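Long-range contacts in S-adenosyl-L-methionine methyl transferase (PDB 3IHT), which binds S-adenosylmethionine and probably transfers its activated methyl group to an acceptor substrate: residues A[24-29]-A[159-164]; A[108-114]-A[141-146]; A[151-157]-A[169-174]. One frame throughout, in Å; residues are numbered along the deposited sequence.

Interaction 1: residues A[24-29]-A[159-164]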
loop_
_atom_site.group_PDB
_atom_site.type_symbol
_atom_site.label_atom_id
_atom_site.label_comp_id
_atom_site.label_asym_id
_atom_site.label_seq_id
_atom_site.Cartn_x
_atom_site.Cartn_y
_atom_site.Cartn_z
ATOM N N VAL A 24 8.185 -0.579 2.739
ATOM C CA VAL A 24 9.613 -0.408 2.632
ATOM C C VAL A 24 10.301 -1.259 3.717
ATOM O O VAL A 24 11.303 -1.917 3.462
ATOM C CB VAL A 24 9.972 1.100 2.731
ATOM C CG1 VAL A 24 11.425 1.314 2.940
ATOM C CG2 VAL A 24 9.520 1.825 1.432
ATOM N N SER A 25 9.721 -1.274 4.908
ATOM C CA SER A 25 10.288 -2.060 6.004
ATOM C C SER A 25 10.164 -3.567 5.752
ATOM O O SER A 25 11.095 -4.324 6.024
ATOM C CB SER A 25 9.664 -1.663 7.339
ATOM O OG SER A 25 9.856 -0.287 7.606
ATOM N N GLN A 26 9.031 -4.010 5.192
ATOM C CA GLN A 26 8.875 -5.432 4.841
ATOM C C GLN A 26 9.861 -5.901 3.858
ATOM O O GLN A 26 10.442 -6.989 4.003
ATOM C CB GLN A 26 7.483 -5.709 4.239
ATOM C CG GLN A 26 6.402 -5.648 5.214
ATOM C CD GLN A 26 5.010 -5.684 4.564
ATOM O OE1 GLN A 26 4.810 -5.198 3.440
ATOM N NE2 GLN A 26 4.062 -6.279 5.258
ATOM N N ARG A 27 10.073 -5.093 2.815
ATOM C CA ARG A 27 11.020 -5.462 1.823
ATOM C C ARG A 27 12.402 -5.581 2.484
ATOM O O ARG A 27 13.102 -6.579 2.287
ATOM C CB ARG A 27 11.026 -4.482 0.677
ATOM C CG ARG A 27 12.138 -4.709 -0.302
ATOM C CD ARG A 27 11.974 -3.826 -1.536
ATOM N NE ARG A 27 12.203 -2.426 -1.207
ATOM C CZ ARG A 27 12.054 -1.420 -2.059
ATOM N NH1 ARG A 27 11.659 -1.648 -3.294
ATOM N NH2 ARG A 27 12.285 -0.183 -1.666
ATOM N N ALA A 28 12.803 -4.557 3.247
ATOM C CA ALA A 28 14.165 -4.537 3.855
ATOM C C ALA A 28 14.334 -5.711 4.837
ATOM O O ALA A 28 15.322 -6.446 4.772
ATOM C CB ALA A 28 14.421 -3.154 4.567
ATOM N N CYS A 29 13.340 -5.903 5.693
ATOM C CA CYS A 29 13.380 -6.955 6.723
ATOM C C CYS A 29 13.332 -8.345 6.117
ATOM O O CYS A 29 14.075 -9.235 6.525
ATOM C CB CYS A 29 12.277 -6.753 7.750
ATOM S SG CYS A 29 12.602 -5.340 8.826
ATOM N N LEU A 159 17.130 -3.839 13.398
ATOM C CA LEU A 159 16.633 -3.722 12.050
ATOM C C LEU A 159 17.776 -3.428 11.061
ATOM O O LEU A 159 18.712 -2.699 11.372
ATOM C CB LEU A 159 15.610 -2.605 11.971
ATOM C CG LEU A 159 14.313 -2.838 12.749
ATOM C CD1 LEU A 159 13.462 -1.566 12.649
ATOM C CD2 LEU A 159 13.539 -4.066 12.204
ATOM N N PRO A 160 17.653 -3.953 9.839
ATOM C CA PRO A 160 18.602 -3.627 8.767
ATOM C C PRO A 160 18.366 -2.287 8.100
ATOM O O PRO A 160 17.275 -1.705 8.197
ATOM C CB PRO A 160 18.353 -4.765 7.762
ATOM C CG PRO A 160 16.897 -5.006 7.882
ATOM C CD PRO A 160 16.589 -4.849 9.363
ATOM N N PRO A 161 19.359 -1.806 7.340
ATOM C CA PRO A 161 19.212 -0.570 6.600
ATOM C C PRO A 161 17.977 -0.599 5.711
ATOM O O PRO A 161 17.635 -1.650 5.097
ATOM C CB PRO A 161 20.501 -0.514 5.750
ATOM C CG PRO A 161 21.498 -1.275 6.535
ATOM C CD PRO A 161 20.674 -2.427 7.116
ATOM N N GLY A 162 17.284 0.531 5.696
ATOM C CA GLY A 162 16.071 0.708 4.925
ATOM C C GLY A 162 14.799 0.519 5.746
ATOM O O GLY A 162 13.728 1.038 5.390
ATOM N N ALA A 163 14.881 -0.221 6.843
ATOM C CA ALA A 163 13.703 -0.443 7.671
ATOM C C ALA A 163 13.404 0.779 8.515
ATOM O O ALA A 163 14.299 1.623 8.741
ATOM C CB ALA A 163 13.883 -1.710 8.550
ATOM N N VAL A 164 12.145 0.922 8.942
ATOM C CA VAL A 164 11.721 2.033 9.770
ATOM C C VAL A 164 11.307 1.502 11.126
ATOM O O VAL A 164 10.495 0.562 11.214
ATOM C CB VAL A 164 10.552 2.834 9.087
ATOM C CG1 VAL A 164 10.017 3.894 10.019
ATOM C CG2 VAL A 164 11.020 3.412 7.743
#
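Ser25 and Ala163 bring their CA atoms within 4.1 Å of each other, the point where helix 15-36 and the irregular loop 159-164 run closest; toward Cys29 and Pro160 the two backbones draw apart. The loop belongs to the connection between strands 155-157 and 169-172, packed here on the helix. It is folded into a type II beta turn from Pro160 to Ala163, closed by Ala163 N donating to Pro160 O. Gly162 takes the third position with phi 98°, where a side chain would jam against the preceding carbonyl and come tight on Ala28 CB. At Gly162 the turn thus meets the helix with backbone alone. Ala28 CB pushes into it, 3.6 Å from Pro161 O and 3.7 Å from Ala163 N, while one turn of helix earlier Val24 CG1 rests on Gly162 O.

Cys29 works further along the loop. Its SG touches Leu159 CD2 at 3.7 Å and Ala163 CB at 3.9 Å, with the Pro160 ring close by at CD; Ile170 of the neighbouring strand completes this greasy patch. Ser25 supplies the one polar link. Its OG sits beside the backbone N and opposite the carbonyl carbon (chi1 -58°), which leaves the oxygen within reach of the helix backbone as well as the loop: it accepts Val164 N at 2.9 Å, with an N-H...O angle of 149°, and is also hydrogen-bonded to Asp21 O one turn back. Arg27 makes a salt bridge to Asp17 of the second subunit, so the same helix serves both the loop and the dimer.

The hydroxyl thus bridges two backbones, accepting a hydrogen bond from the amide of Val164 and donating one to the carbonyl of Asp21, and ties the loop to the helix at a spot otherwise held by apolar contacts.

Interaction 2: residues A[108-114]-A[141-146]; sequences SLVHADL and GLMVSS. With SAM (S-adenosylmethionine), chain C.
Ser146 OG donates to Asp113 OD1 at 2.7 Å, meeting the oxygen on its anti side and 20° out of the carboxylate plane. The other oxygen, Asp113 OD2, accepts the amino nitrogen, N, of S-adenosylmethionine at 2.8 Å. Asp113 reaches both because its CG lies anti to the backbone N (chi1 -176°). The next residue, Leu114, lays CD2 against the nucleoside, 3.7 Å from SAM N9.

Behind this first shell, strands 109-112 and 141-145 pair in parallel, as neighbouring central strands of a Rossmann-like methyltransferase sheet. Five amide-to-carbonyl bonds join the backbones, from Leu142 N to Ser108 O through to Ser146 N on Ala112 O. On one face the selenomethionine Met143 bends so that its CE meets Ala112 CB at 3.5 Å, with helix 119-133 beyond. On the other face, under helix 15-36, His111 CD2 lies 3.5 Å from Val144 O, and its ND1 is bonded to Glu46.

Ser146, just past the end of the adjacent strand, holds one carboxylate oxygen and the ligand the other, with Gln26 probably adding a bond to OD2; together these are likely to fix the turn of the Asp113 carboxylate.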
loop_
_atom_site.group_PDB
_atom_site.type_symbol
_atom_site.label_atom_id
_atom_site.label_comp_id
_atom_site.label_asym_id
_atom_site.label_seq_id
_atom_site.Cartn_x
_atom_site.Cartn_y
_atom_site.Cartn_z
ATOM N N SER A 108 12.091 -22.071 8.732
ATOM C CA SER A 108 13.300 -21.236 8.721
ATOM C C SER A 108 12.959 -19.771 8.884
ATOM O O SER A 108 13.771 -18.977 9.364
ATOM C CB SER A 108 14.092 -21.451 7.420
ATOM O OG SER A 108 13.315 -21.138 6.259
ATOM N N LEU A 109 11.772 -19.383 8.423
ATOM C CA LEU A 109 11.377 -17.980 8.387
ATOM C C LEU A 109 9.859 -17.929 8.443
ATOM O O LEU A 109 9.192 -18.581 7.623
ATOM C CB LEU A 109 11.892 -17.301 7.106
ATOM C CG LEU A 109 11.450 -15.884 6.777
ATOM C CD1 LEU A 109 11.763 -14.891 7.929
ATOM C CD2 LEU A 109 12.073 -15.407 5.472
ATOM N N VAL A 110 9.316 -17.169 9.375
ATOM C CA VAL A 110 7.868 -16.957 9.491
ATOM C C VAL A 110 7.640 -15.458 9.357
ATOM O O VAL A 110 8.236 -14.655 10.100
ATOM C CB VAL A 110 7.265 -17.515 10.826
ATOM C CG1 VAL A 110 5.742 -17.213 10.955
ATOM C CG2 VAL A 110 7.568 -19.030 10.955
ATOM N N HIS A 111 6.824 -15.086 8.363
ATOM C CA HIS A 111 6.475 -13.696 8.097
ATOM C C HIS A 111 4.998 -13.476 8.360
ATOM O O HIS A 111 4.165 -14.229 7.823
ATOM C CB HIS A 111 6.768 -13.296 6.642
ATOM C CG HIS A 111 6.289 -11.914 6.318
ATOM N ND1 HIS A 111 5.427 -11.635 5.274
ATOM C CD2 HIS A 111 6.539 -10.727 6.928
ATOM C CE1 HIS A 111 5.147 -10.339 5.283
ATOM N NE2 HIS A 111 5.791 -9.770 6.291
ATOM N N ALA A 112 4.664 -12.482 9.185
ATOM C CA ALA A 112 3.282 -12.134 9.457
ATOM C C ALA A 112 2.989 -10.687 9.110
ATOM O O ALA A 112 3.686 -9.769 9.558
ATOM C CB ALA A 112 2.915 -12.437 10.941
ATOM N N ASP A 113 1.932 -10.492 8.323
ATOM C CA ASP A 113 1.373 -9.179 8.039
ATOM C C ASP A 113 -0.162 -9.360 8.102
ATOM O O ASP A 113 -0.847 -9.391 7.089
ATOM C CB ASP A 113 1.840 -8.704 6.643
ATOM C CG ASP A 113 1.378 -7.301 6.291
ATOM O OD1 ASP A 113 1.224 -6.442 7.211
ATOM O OD2 ASP A 113 1.143 -7.045 5.048
ATOM N N LEU A 114 -0.648 -9.612 9.310
ATOM C CA LEU A 114 -2.020 -10.031 9.560
ATOM C C LEU A 114 -2.941 -8.871 9.952
ATOM O O LEU A 114 -4.169 -9.067 10.089
ATOM C CB LEU A 114 -2.030 -11.102 10.661
ATOM C CG LEU A 114 -1.374 -12.435 10.256
ATOM C CD1 LEU A 114 -0.733 -13.162 11.505
ATOM C CD2 LEU A 114 -2.402 -13.307 9.542
ATOM N N GLY A 141 16.102 -19.906 13.044
ATOM C CA GLY A 141 14.970 -19.352 12.316
ATOM C C GLY A 141 14.630 -17.943 12.734
ATOM O O GLY A 141 14.843 -17.556 13.888
ATOM N N LEU A 142 14.076 -17.181 11.799
ATOM C CA LEU A 142 13.688 -15.802 12.064
ATOM C C LEU A 142 12.174 -15.623 11.915
ATOM O O LEU A 142 11.503 -16.395 11.162
ATOM C CB LEU A 142 14.432 -14.857 11.127
ATOM C CG LEU A 142 15.958 -14.830 11.238
ATOM C CD1 LEU A 142 16.533 -13.847 10.217
ATOM C CD2 LEU A 142 16.410 -14.446 12.642
HETATM N N MSE A 143 11.646 -14.639 12.649
HETATM C CA MSE A 143 10.237 -14.259 12.617
HETATM C C MSE A 143 10.188 -12.772 12.314
HETATM O O MSE A 143 10.815 -11.967 13.007
HETATM C CB MSE A 143 9.537 -14.648 13.946
HETATM C CG MSE A 143 8.031 -14.737 13.852
HETATM SE SE MSE A 143 7.222 -12.987 13.924
HETATM C CE MSE A 143 5.664 -13.471 12.899
ATOM N N VAL A 144 9.517 -12.393 11.227
ATOM C CA VAL A 144 9.369 -10.981 10.836
ATOM C C VAL A 144 7.878 -10.639 10.870
ATOM O O VAL A 144 7.052 -11.361 10.294
ATOM C CB VAL A 144 9.917 -10.715 9.432
ATOM C CG1 VAL A 144 9.662 -9.268 8.968
ATOM C CG2 VAL A 144 11.404 -11.088 9.359
ATOM N N SER A 145 7.548 -9.557 11.565
ATOM C CA SER A 145 6.155 -9.165 11.724
ATOM C C SER A 145 5.968 -7.664 11.564
ATOM O O SER A 145 6.833 -6.902 11.875
ATOM C CB SER A 145 5.660 -9.534 13.130
ATOM O OG SER A 145 4.226 -9.351 13.234
ATOM N N SER A 146 4.795 -7.270 11.062
ATOM C CA SER A 146 4.417 -5.878 11.020
ATOM C C SER A 146 3.714 -5.446 12.313
ATOM O O SER A 146 3.291 -4.295 12.415
ATOM C CB SER A 146 3.555 -5.589 9.781
ATOM O OG SER A 146 2.549 -6.568 9.591
HETATM N N SAM C . 1.230 -9.131 3.226
HETATM C CA SAM C . 0.116 -9.049 2.221
HETATM C C SAM C . 0.586 -8.369 0.913
HETATM O O SAM C . -0.201 -8.149 -0.039
HETATM O OXT SAM C . 1.759 -7.931 0.847
HETATM C CB SAM C . -1.148 -8.382 2.801
HETATM C CG SAM C . -1.896 -9.215 3.867
HETATM S SD SAM C . -3.469 -8.434 4.446
HETATM C CE SAM C . -2.750 -6.972 5.261
HETATM C "C5'" SAM C . -3.846 -9.553 5.865
HETATM C "C4'" SAM C . -4.294 -10.960 5.495
HETATM O "O4'" SAM C . -4.276 -11.769 6.691
HETATM C "C3'" SAM C . -5.714 -11.046 4.925
HETATM O "O3'" SAM C . -5.750 -11.728 3.670
HETATM C "C2'" SAM C . -6.522 -11.761 6.004
HETATM O "O2'" SAM C . -7.645 -12.557 5.577
HETATM C "C1'" SAM C . -5.440 -12.594 6.672
HETATM N N9 SAM C . -5.812 -13.009 8.050
HETATM C C8 SAM C . -6.068 -12.175 9.124
HETATM N N7 SAM C . -6.354 -12.937 10.210
HETATM C C5 SAM C . -6.296 -14.243 9.850
HETATM C C6 SAM C . -6.490 -15.421 10.572
HETATM N N6 SAM C . -6.850 -15.403 11.878
HETATM N N1 SAM C . -6.308 -16.615 9.899
HETATM C C2 SAM C . -5.975 -16.684 8.562
HETATM N N3 SAM C . -5.798 -15.501 7.844
HETATM C C4 SAM C . -5.944 -14.310 8.491
HETATM O O HOH W 1 1.286 -9.450 11.665
#

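Interaction 3: residues A[151-157]-A[169-174]; sequences FEGLEEL and FIYRRG. With NI (nickel (II) ion), chain D.
Phe151 presents its edge to the face of Tyr171, Phe151 CE2 coming 3.6 Å from Tyr171 CD1 in a T-shaped stack with the planes at 78°. Leu154 CD1 lies over the centre of the Phe151 ring, so one face of that ring is covered by a branch from its own segment while its edge meets Tyr171. The stack flanks the beta hairpin of strands 155-157 and 169-172, the antiparallel pair that finishes the Rossmann-like methyltransferase sheet. Glu155 and Arg172 form its hydrogen-bonded pair: Glu155 N gives to Arg172 O, and Arg172 N returns a bond to Glu155 O at 2.8 Å. Glu156 and Tyr171 are the non-hydrogen-bonded pair that follows, and then Leu157 N bonds to Ile170 O.

The Glu155 and Arg172 side chains run side by side in the same direction. Glu155 has its CG between the backbone N and the carbonyl carbon (chi1 62°), which swings the chain alongside its partner. Arg172 NE, at 2.8 Å, and NH2, at 3.2 Å, both fork onto the single oxygen Glu155 OE2, which lies in the guanidinium plane; seen from the glutamate, both nitrogens come from above its carboxylate plane. Leu157 CD2 sits over one face of the guanidinium, 3.7 Å from Arg172 CZ, and Leu142 of the adjoining strand also packs on this arginine. A leucine in place of Arg172 would probably leave the Glu155 carboxylate without its charged mate and free to turn.

On the opposite face of the hairpin, Glu156 crosses the Tyr171 ring obliquely, its CB against CD2 and CE2; the tyrosine hydroxyl is hydrogen-bonded to Met149 N. Well away from the strands, Glu152 OE2 binds a nickel ion at 1.9 Å. Between the strands one water donates to both Glu156 OE2 and Leu157 O and accepts a hydrogen bond from Ile170 N at 2.9 Å.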
loop_
_atom_site.group_PDB
_atom_site.type_symbol
_atom_site.label_atom_id
_atom_site.label_comp_id
_atom_site.label_asym_id
_atom_site.label_seq_id
_atom_site.Cartn_x
_atom_site.Cartn_y
_atom_site.Cartn_z
ATOM N N PHE A 151 6.852 -12.848 22.519
ATOM C CA PHE A 151 7.465 -14.166 22.559
ATOM C C PHE A 151 8.134 -14.461 23.907
ATOM O O PHE A 151 8.448 -13.541 24.646
ATOM C CB PHE A 151 8.515 -14.294 21.453
ATOM C CG PHE A 151 7.943 -14.268 20.075
ATOM C CD1 PHE A 151 6.970 -15.201 19.704
ATOM C CD2 PHE A 151 8.359 -13.338 19.144
ATOM C CE1 PHE A 151 6.428 -15.197 18.408
ATOM C CE2 PHE A 151 7.836 -13.357 17.847
ATOM C CZ PHE A 151 6.855 -14.278 17.496
ATOM N N GLU A 152 8.306 -15.742 24.206
ATOM C CA GLU A 152 8.956 -16.181 25.460
ATOM C C GLU A 152 10.472 -16.315 25.321
ATOM O O GLU A 152 11.229 -15.946 26.227
ATOM C CB GLU A 152 8.388 -17.547 25.864
ATOM C CG GLU A 152 6.978 -17.520 26.374
ATOM C CD GLU A 152 6.879 -16.907 27.748
ATOM O OE1 GLU A 152 7.933 -16.627 28.389
ATOM O OE2 GLU A 152 5.740 -16.721 28.211
ATOM N N GLY A 153 10.903 -16.871 24.198
ATOM C CA GLY A 153 12.276 -17.297 23.985
ATOM C C GLY A 153 12.998 -16.604 22.839
ATOM O O GLY A 153 14.236 -16.535 22.849
ATOM N N LEU A 154 12.266 -16.070 21.861
ATOM C CA LEU A 154 12.888 -15.457 20.679
ATOM C C LEU A 154 13.459 -14.074 21.015
ATOM O O LEU A 154 12.834 -13.291 21.733
ATOM C CB LEU A 154 11.901 -15.362 19.534
ATOM C CG LEU A 154 11.132 -16.629 19.137
ATOM C CD1 LEU A 154 10.241 -16.335 17.951
ATOM C CD2 LEU A 154 12.034 -17.841 18.866
ATOM N N GLU A 155 14.658 -13.811 20.529
ATOM C CA GLU A 155 15.392 -12.573 20.775
ATOM C C GLU A 155 15.089 -11.581 19.659
ATOM O O GLU A 155 15.075 -11.956 18.485
ATOM C CB GLU A 155 16.911 -12.870 20.837
ATOM C CG GLU A 155 17.534 -13.451 19.541
ATOM C CD GLU A 155 19.042 -13.769 19.603
ATOM O OE1 GLU A 155 19.805 -12.973 20.203
ATOM O OE2 GLU A 155 19.463 -14.797 19.007
ATOM N N GLU A 156 14.837 -10.318 20.009
ATOM C CA GLU A 156 14.620 -9.310 19.005
ATOM C C GLU A 156 15.988 -8.908 18.434
ATOM O O GLU A 156 16.940 -8.665 19.188
ATOM C CB GLU A 156 13.877 -8.061 19.556
ATOM C CG GLU A 156 13.464 -7.123 18.448
ATOM C CD GLU A 156 12.671 -5.890 18.853
ATOM O OE1 GLU A 156 12.359 -5.718 20.035
ATOM O OE2 GLU A 156 12.366 -5.070 17.936
ATOM N N LEU A 157 16.057 -8.783 17.118
ATOM C CA LEU A 157 17.238 -8.348 16.406
ATOM C C LEU A 157 17.116 -6.898 15.955
ATOM O O LEU A 157 16.008 -6.404 15.660
ATOM C CB LEU A 157 17.476 -9.227 15.176
ATOM C CG LEU A 157 17.651 -10.725 15.417
ATOM C CD1 LEU A 157 18.029 -11.369 14.044
ATOM C CD2 LEU A 157 18.700 -10.972 16.476
ATOM N N PHE A 169 9.291 -5.835 12.829
ATOM C CA PHE A 169 10.061 -6.326 13.958
ATOM C C PHE A 169 10.645 -7.686 13.560
ATOM O O PHE A 169 9.978 -8.476 12.863
ATOM C CB PHE A 169 9.156 -6.511 15.182
ATOM C CG PHE A 169 8.526 -5.240 15.637
ATOM C CD1 PHE A 169 7.371 -4.773 15.032
ATOM C CD2 PHE A 169 9.100 -4.514 16.672
ATOM C CE1 PHE A 169 6.790 -3.570 15.445
ATOM C CE2 PHE A 169 8.528 -3.320 17.100
ATOM C CZ PHE A 169 7.387 -2.838 16.464
ATOM N N ILE A 170 11.877 -7.940 13.991
ATOM C CA ILE A 170 12.560 -9.192 13.643
ATOM C C ILE A 170 12.981 -9.931 14.907
ATOM O O ILE A 170 13.567 -9.340 15.803
ATOM C CB ILE A 170 13.804 -8.966 12.777
ATOM C CG1 ILE A 170 13.473 -8.126 11.543
ATOM C CG2 ILE A 170 14.451 -10.361 12.404
ATOM C CD1 ILE A 170 14.743 -7.696 10.708
ATOM N N TYR A 171 12.662 -11.227 14.971
ATOM C CA TYR A 171 13.006 -12.056 16.106
ATOM C C TYR A 171 13.711 -13.320 15.642
ATOM O O TYR A 171 13.524 -13.763 14.507
ATOM C CB TYR A 171 11.771 -12.420 16.913
ATOM C CG TYR A 171 10.921 -11.244 17.319
ATOM C CD1 TYR A 171 9.958 -10.737 16.451
ATOM C CD2 TYR A 171 11.086 -10.619 18.556
ATOM C CE1 TYR A 171 9.176 -9.663 16.801
ATOM C CE2 TYR A 171 10.306 -9.530 18.894
ATOM C CZ TYR A 171 9.355 -9.075 18.029
ATOM O OH TYR A 171 8.575 -8.009 18.367
ATOM N N ARG A 172 14.534 -13.897 16.514
ATOM C CA ARG A 172 15.326 -15.076 16.153
ATOM C C ARG A 172 15.264 -16.153 17.227
ATOM O O ARG A 172 15.302 -15.845 18.420
ATOM C CB ARG A 172 16.793 -14.674 15.958
ATOM C CG ARG A 172 17.736 -15.844 15.597
ATOM C CD ARG A 172 19.098 -15.328 15.133
ATOM N NE ARG A 172 19.832 -14.661 16.202
ATOM C CZ ARG A 172 20.889 -13.861 16.027
ATOM N NH1 ARG A 172 21.342 -13.591 14.809
ATOM N NH2 ARG A 172 21.476 -13.289 17.076
ATOM N N ARG A 173 15.193 -17.416 16.809
ATOM C CA ARG A 173 15.350 -18.530 17.744
ATOM C C ARG A 173 16.835 -18.812 17.901
ATOM O O ARG A 173 17.495 -19.266 16.962
ATOM C CB ARG A 173 14.686 -19.799 17.248
ATOM C CG ARG A 173 14.749 -20.878 18.297
ATOM C CD ARG A 173 14.065 -22.166 17.892
ATOM N NE ARG A 173 14.462 -23.228 18.837
ATOM C CZ ARG A 173 14.212 -24.526 18.686
ATOM N NH1 ARG A 173 13.537 -24.987 17.645
ATOM N NH2 ARG A 173 14.653 -25.370 19.603
ATOM N N GLY A 174 17.371 -18.469 19.058
ATOM C CA GLY A 174 18.786 -18.663 19.330
ATOM C C GLY A 174 19.166 -20.113 19.539
ATOM O O GLY A 174 18.410 -21.110 19.499
ATOM O OXT GLY A 174 20.344 -20.354 19.775
HETATM NI NI NI D . 5.358 -15.999 29.979
HETATM O O HOH W 2 16.529 -17.040 21.252
HETATM O O HOH W 3 13.259 -5.828 15.346
HETATM O O HOH W 4 9.587 -6.471 20.327
HETATM O O HOH W 5 6.448 -13.905 30.829
#

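How the interactions relate
Interaction 2 is the buried centre, interaction 3 a partly buried margin of the same sheet, and interaction 1 a surface contact that touches both. Strand 141-145 pairs on its other side with strand 169-172, so interactions 2 and 3 form one continuous run of backbone bonding. Helix 15-36 joins interaction 1 to both: Gln26 NE2 probably bonds to Asp113 OD2 beside the ligand, and Cys29 packs on Val144 and on Ile170. The chemistry shifts with depth: regular backbone bonds and a ligand-binding carboxylate at the core, a salt bridge, waters and stacked rings at the edge, and apolar contacts with one serine-to-amide bond in the surface contact.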